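Delta-aminolevulinic acid dehydratase (PDB 3OBK) catalyses the condensation of two 5-aminolevulinic acid molecules into the pyrrole porphobilinogen, an early step of tetrapyrrole biosynthesis. Local coordinates at residues S108-M120 with Q164-A177. Residues are numbered along the deposited sequence; the frame is centred on the assembly and turned at random.
Sequences SYNPDGLLPRAIM and QLCKQAITLARAGA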
loop_
_atom_site.group_PDB
_atom_site.type_symbol
_atom_site.label_atom_id
_atom_site.label_comp_id
_atom_site.label_asym_id
_atom_site.label_seq_id
_atom_site.Cartn_x
_atom_site.Cartn_y
_atom_site.Cartn_z
ATOM N N SER A 108 -30.399 34.548 10.064
ATOM C CA SER A 108 -29.163 33.804 10.326
ATOM C C SER A 108 -27.933 34.683 10.583
ATOM O O SER A 108 -27.048 34.300 11.358
ATOM C CB SER A 108 -28.861 32.833 9.179
ATOM O OG SER A 108 -28.576 33.500 7.969
ATOM N N TYR A 109 -27.883 35.850 9.940
ATOM C CA TYR A 109 -26.798 36.781 10.146
ATOM C C TYR A 109 -27.226 38.051 10.860
ATOM O O TYR A 109 -26.555 39.065 10.753
ATOM C CB TYR A 109 -26.086 37.105 8.831
ATOM C CG TYR A 109 -26.969 37.516 7.672
ATOM C CD1 TYR A 109 -27.359 38.835 7.500
ATOM C CD2 TYR A 109 -27.370 36.588 6.722
ATOM C CE1 TYR A 109 -28.149 39.220 6.421
ATOM C CE2 TYR A 109 -28.161 36.960 5.638
ATOM C CZ TYR A 109 -28.545 38.274 5.501
ATOM O OH TYR A 109 -29.339 38.634 4.443
ATOM N N ASN A 110 -28.301 37.987 11.636
ATOM C CA ASN A 110 -28.723 39.100 12.481
ATOM C C ASN A 110 -27.894 39.135 13.763
ATOM O O ASN A 110 -28.056 38.281 14.610
ATOM C CB ASN A 110 -30.210 38.957 12.811
ATOM C CG ASN A 110 -30.713 40.030 13.774
ATOM O OD1 ASN A 110 -29.976 40.951 14.145
ATOM N ND2 ASN A 110 -31.975 39.898 14.200
ATOM N N PRO A 111 -27.033 40.146 13.936
ATOM C CA PRO A 111 -26.120 40.152 15.090
ATOM C C PRO A 111 -26.775 40.363 16.457
ATOM O O PRO A 111 -26.102 40.240 17.492
ATOM C CB PRO A 111 -25.148 41.300 14.782
ATOM C CG PRO A 111 -25.702 42.044 13.657
ATOM C CD PRO A 111 -26.954 41.399 13.167
ATOM N N ASP A 112 -28.066 40.683 16.460
ATOM C CA ASP A 112 -28.845 40.769 17.690
ATOM C C ASP A 112 -29.817 39.616 17.837
ATOM O O ASP A 112 -30.696 39.658 18.678
ATOM C CB ASP A 112 -29.624 42.083 17.710
ATOM C CG ASP A 112 -28.714 43.295 17.634
ATOM O OD1 ASP A 112 -27.660 43.307 18.343
ATOM O OD2 ASP A 112 -29.066 44.243 16.881
ATOM N N GLY A 113 -29.648 38.589 17.015
ATOM C CA GLY A 113 -30.506 37.402 17.062
ATOM C C GLY A 113 -30.153 36.480 18.203
ATOM O O GLY A 113 -29.127 36.661 18.872
ATOM N N LEU A 114 -30.992 35.471 18.414
ATOM C CA LEU A 114 -30.863 34.605 19.590
ATOM C C LEU A 114 -29.490 33.937 19.665
ATOM O O LEU A 114 -28.828 34.007 20.693
ATOM C CB LEU A 114 -31.972 33.553 19.646
ATOM C CG LEU A 114 -31.890 32.532 20.787
ATOM C CD1 LEU A 114 -32.024 33.142 22.176
ATOM C CD2 LEU A 114 -32.942 31.483 20.569
ATOM N N LEU A 115 -29.039 33.306 18.599
ATOM C CA LEU A 115 -27.769 32.584 18.705
ATOM C C LEU A 115 -26.602 33.510 19.055
ATOM O O LEU A 115 -25.884 33.233 20.017
ATOM C CB LEU A 115 -27.462 31.739 17.463
ATOM C CG LEU A 115 -26.428 30.642 17.648
ATOM C CD1 LEU A 115 -26.763 29.763 18.855
ATOM C CD2 LEU A 115 -26.342 29.821 16.339
ATOM N N PRO A 116 -26.409 34.613 18.316
ATOM C CA PRO A 116 -25.311 35.505 18.741
ATOM C C PRO A 116 -25.414 35.978 20.180
ATOM O O PRO A 116 -24.411 36.104 20.842
ATOM C CB PRO A 116 -25.441 36.704 17.787
ATOM C CG PRO A 116 -25.992 36.140 16.587
ATOM C CD PRO A 116 -26.976 35.064 17.038
ATOM N N ARG A 117 -26.613 36.241 20.668
ATOM C CA ARG A 117 -26.771 36.654 22.068
ATOM C C ARG A 117 -26.436 35.501 23.024
ATOM O O ARG A 117 -25.889 35.724 24.099
ATOM C CB ARG A 117 -28.190 37.167 22.340
ATOM C CG ARG A 117 -28.479 38.518 21.752
ATOM C CD ARG A 117 -29.882 39.015 22.157
ATOM N NE ARG A 117 -30.937 38.524 21.255
ATOM C CZ ARG A 117 -31.962 37.725 21.578
ATOM N NH1 ARG A 117 -32.823 37.413 20.624
ATOM N NH2 ARG A 117 -32.152 37.237 22.816
ATOM N N ALA A 118 -26.777 34.280 22.637
ATOM C CA ALA A 118 -26.475 33.113 23.450
ATOM C C ALA A 118 -24.977 32.936 23.581
ATOM O O ALA A 118 -24.473 32.638 24.670
ATOM C CB ALA A 118 -27.102 31.872 22.856
ATOM N N ILE A 119 -24.273 33.132 22.472
ATOM C CA ILE A 119 -22.822 33.043 22.463
ATOM C C ILE A 119 -22.197 34.127 23.336
ATOM O O ILE A 119 -21.315 33.842 24.131
ATOM C CB ILE A 119 -22.260 33.190 21.046
ATOM C CG1 ILE A 119 -22.615 31.977 20.193
ATOM C CG2 ILE A 119 -20.746 33.397 21.083
ATOM C CD1 ILE A 119 -22.160 32.127 18.758
ATOM N N MET A 120 -22.644 35.364 23.179
ATOM C CA MET A 120 -22.105 36.457 23.996
ATOM C C MET A 120 -22.390 36.232 25.451
ATOM O O MET A 120 -21.532 36.449 26.273
ATOM C CB MET A 120 -22.653 37.817 23.572
ATOM C CG MET A 120 -22.011 38.358 22.290
ATOM S SD MET A 120 -22.791 39.890 21.718
ATOM C CE MET A 120 -23.992 39.304 20.525
ATOM N N GLN A 164 -24.998 33.516 1.790
ATOM C CA GLN A 164 -25.702 33.610 3.073
ATOM C C GLN A 164 -24.915 32.967 4.206
ATOM O O GLN A 164 -24.818 33.527 5.304
ATOM C CB GLN A 164 -27.084 32.949 3.016
ATOM C CG GLN A 164 -28.111 33.532 2.036
ATOM C CD GLN A 164 -28.341 35.022 2.206
ATOM O OE1 GLN A 164 -27.521 35.816 1.800
ATOM N NE2 GLN A 164 -29.465 35.398 2.795
ATOM N N LEU A 165 -24.355 31.785 3.956
ATOM C CA LEU A 165 -23.599 31.086 5.002
ATOM C C LEU A 165 -22.326 31.840 5.388
ATOM O O LEU A 165 -21.895 31.788 6.561
ATOM C CB LEU A 165 -23.217 29.687 4.552
ATOM C CG LEU A 165 -24.343 28.741 4.192
ATOM C CD1 LEU A 165 -23.761 27.453 3.622
ATOM C CD2 LEU A 165 -25.207 28.494 5.392
ATOM N N CYS A 166 -21.726 32.536 4.417
ATOM C CA CYS A 166 -20.587 33.394 4.708
ATOM C C CYS A 166 -20.989 34.518 5.652
ATOM O O CYS A 166 -20.247 34.841 6.592
ATOM C CB CYS A 166 -19.952 33.948 3.442
ATOM S SG CYS A 166 -19.069 32.667 2.473
ATOM N N LYS A 167 -22.170 35.081 5.451
ATOM C CA LYS A 167 -22.612 36.148 6.333
ATOM C C LYS A 167 -22.869 35.583 7.705
ATOM O O LYS A 167 -22.460 36.167 8.681
ATOM C CB LYS A 167 -23.880 36.832 5.821
ATOM C CG LYS A 167 -23.693 37.695 4.582
ATOM C CD LYS A 167 -25.069 38.062 4.086
ATOM C CE LYS A 167 -25.076 39.017 2.934
ATOM N NZ LYS A 167 -26.452 39.634 2.858
ATOM N N GLN A 168 -23.548 34.445 7.759
ATOM C CA GLN A 168 -23.819 33.756 9.003
ATOM C C GLN A 168 -22.565 33.432 9.763
ATOM O O GLN A 168 -22.499 33.696 10.972
ATOM C CB GLN A 168 -24.592 32.456 8.798
ATOM C CG GLN A 168 -25.029 31.807 10.120
ATOM C CD GLN A 168 -25.763 30.514 9.926
ATOM O OE1 GLN A 168 -25.689 29.907 8.863
ATOM N NE2 GLN A 168 -26.486 30.086 10.947
ATOM N N ALA A 169 -21.584 32.849 9.084
ATOM C CA ALA A 169 -20.322 32.502 9.772
ATOM C C ALA A 169 -19.607 33.736 10.341
ATOM O O ALA A 169 -19.021 33.648 11.410
ATOM C CB ALA A 169 -19.347 31.666 8.862
ATOM N N ILE A 170 -19.652 34.870 9.638
ATOM C CA ILE A 170 -19.000 36.082 10.134
ATOM C C ILE A 170 -19.721 36.591 11.423
ATOM O O ILE A 170 -19.085 36.835 12.439
ATOM C CB ILE A 170 -18.881 37.189 9.024
ATOM C CG1 ILE A 170 -17.722 36.858 8.055
ATOM C CG2 ILE A 170 -18.623 38.551 9.630
ATOM C CD1 ILE A 170 -17.754 37.590 6.706
ATOM N N THR A 171 -21.038 36.680 11.387
ATOM C CA THR A 171 -21.805 37.078 12.541
ATOM C C THR A 171 -21.507 36.252 13.792
ATOM O O THR A 171 -21.372 36.802 14.891
ATOM C CB THR A 171 -23.320 36.995 12.247
ATOM O OG1 THR A 171 -23.627 37.784 11.088
ATOM C CG2 THR A 171 -24.097 37.538 13.396
ATOM N N LEU A 172 -21.407 34.937 13.635
ATOM C CA LEU A 172 -21.154 34.023 14.759
ATOM C C LEU A 172 -19.722 34.126 15.281
ATOM O O LEU A 172 -19.485 34.174 16.496
ATOM C CB LEU A 172 -21.434 32.603 14.307
ATOM C CG LEU A 172 -22.894 32.280 13.956
ATOM C CD1 LEU A 172 -22.955 30.829 13.507
ATOM C CD2 LEU A 172 -23.853 32.533 15.126
ATOM N N ALA A 173 -18.775 34.192 14.349
ATOM C CA ALA A 173 -17.389 34.448 14.676
ATOM C C ALA A 173 -17.301 35.756 15.455
ATOM O O ALA A 173 -16.714 35.805 16.549
ATOM C CB ALA A 173 -16.548 34.532 13.419
ATOM N N ARG A 174 -17.907 36.811 14.909
ATOM C CA ARG A 174 -17.809 38.119 15.566
ATOM C C ARG A 174 -18.432 38.084 16.963
ATOM O O ARG A 174 -17.955 38.783 17.849
ATOM C CB ARG A 174 -18.448 39.244 14.734
ATOM C CG ARG A 174 -17.540 39.907 13.730
ATOM C CD ARG A 174 -18.364 40.867 12.895
ATOM N NE ARG A 174 -17.666 41.442 11.737
ATOM C CZ ARG A 174 -18.278 41.986 10.671
ATOM N NH1 ARG A 174 -19.612 42.014 10.571
ATOM N NH2 ARG A 174 -17.551 42.490 9.673
ATOM N N ALA A 175 -19.487 37.276 17.138
ATOM C CA ALA A 175 -20.175 37.165 18.443
ATOM C C ALA A 175 -19.327 36.499 19.503
ATOM O O ALA A 175 -19.582 36.672 20.684
ATOM C CB ALA A 175 -21.533 36.432 18.314
ATOM N N GLY A 176 -18.325 35.736 19.077
ATOM C CA GLY A 176 -17.432 35.012 19.984
ATOM C C GLY A 176 -17.322 33.513 19.716
ATOM O O GLY A 176 -16.566 32.842 20.392
ATOM N N ALA A 177 -18.060 32.965 18.754
ATOM C CA ALA A 177 -17.946 31.547 18.444
ATOM C C ALA A 177 -16.512 31.135 18.170
ATOM O O ALA A 177 -15.813 31.797 17.405
ATOM C CB ALA A 177 -18.801 31.210 17.246
HETATM O O HOH W 1 -27.120 32.069 13.334
#
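Tyr-109 lays its ring along the extended side chain of Lys-167, whose CD sits 3.7 Å from the ring centroid in a CH-pi contact over one face. The same lysine ends beside the phenol, where NZ makes a weak 3.4 Å hydrogen bond to Tyr-109 OH. At the ring edge, Gln-164 brings NE2 to 3.5 Å from Tyr-109 CE2, its amide turned 84° from the ring; that NE2 is hydrogen-bonded to Met-104 O. With CG between its backbone N and carbonyl carbon (chi1 50°), Tyr-109 reaches back over the earlier turns of helix 158-175. One turn on, Thr-171 packs CG2 against Pro-111 and Pro-116. A water bridges Ser-108 O and Gln-168 NE2, while Gln-168 OE1 accepts from Ala-136 N. Farther along, Leu-172 CD2 meets Leu-115 CD2 at 3.9 Å and Ile-119 CD1 at 4.0 Å, and Ile-119 CG2 lies 3.5 Å from Ala-175 O, where a Schellman motif at Gly-176 ends the helix. Leu-172 and Ile-119 also rest on strand 130-135. The axes of segments 114-120 and 164-175 approach to 9.1 Å and cross at -24°, so neighbouring outer helices pack side by side over the parallel strands, as expected of a TIM barrel.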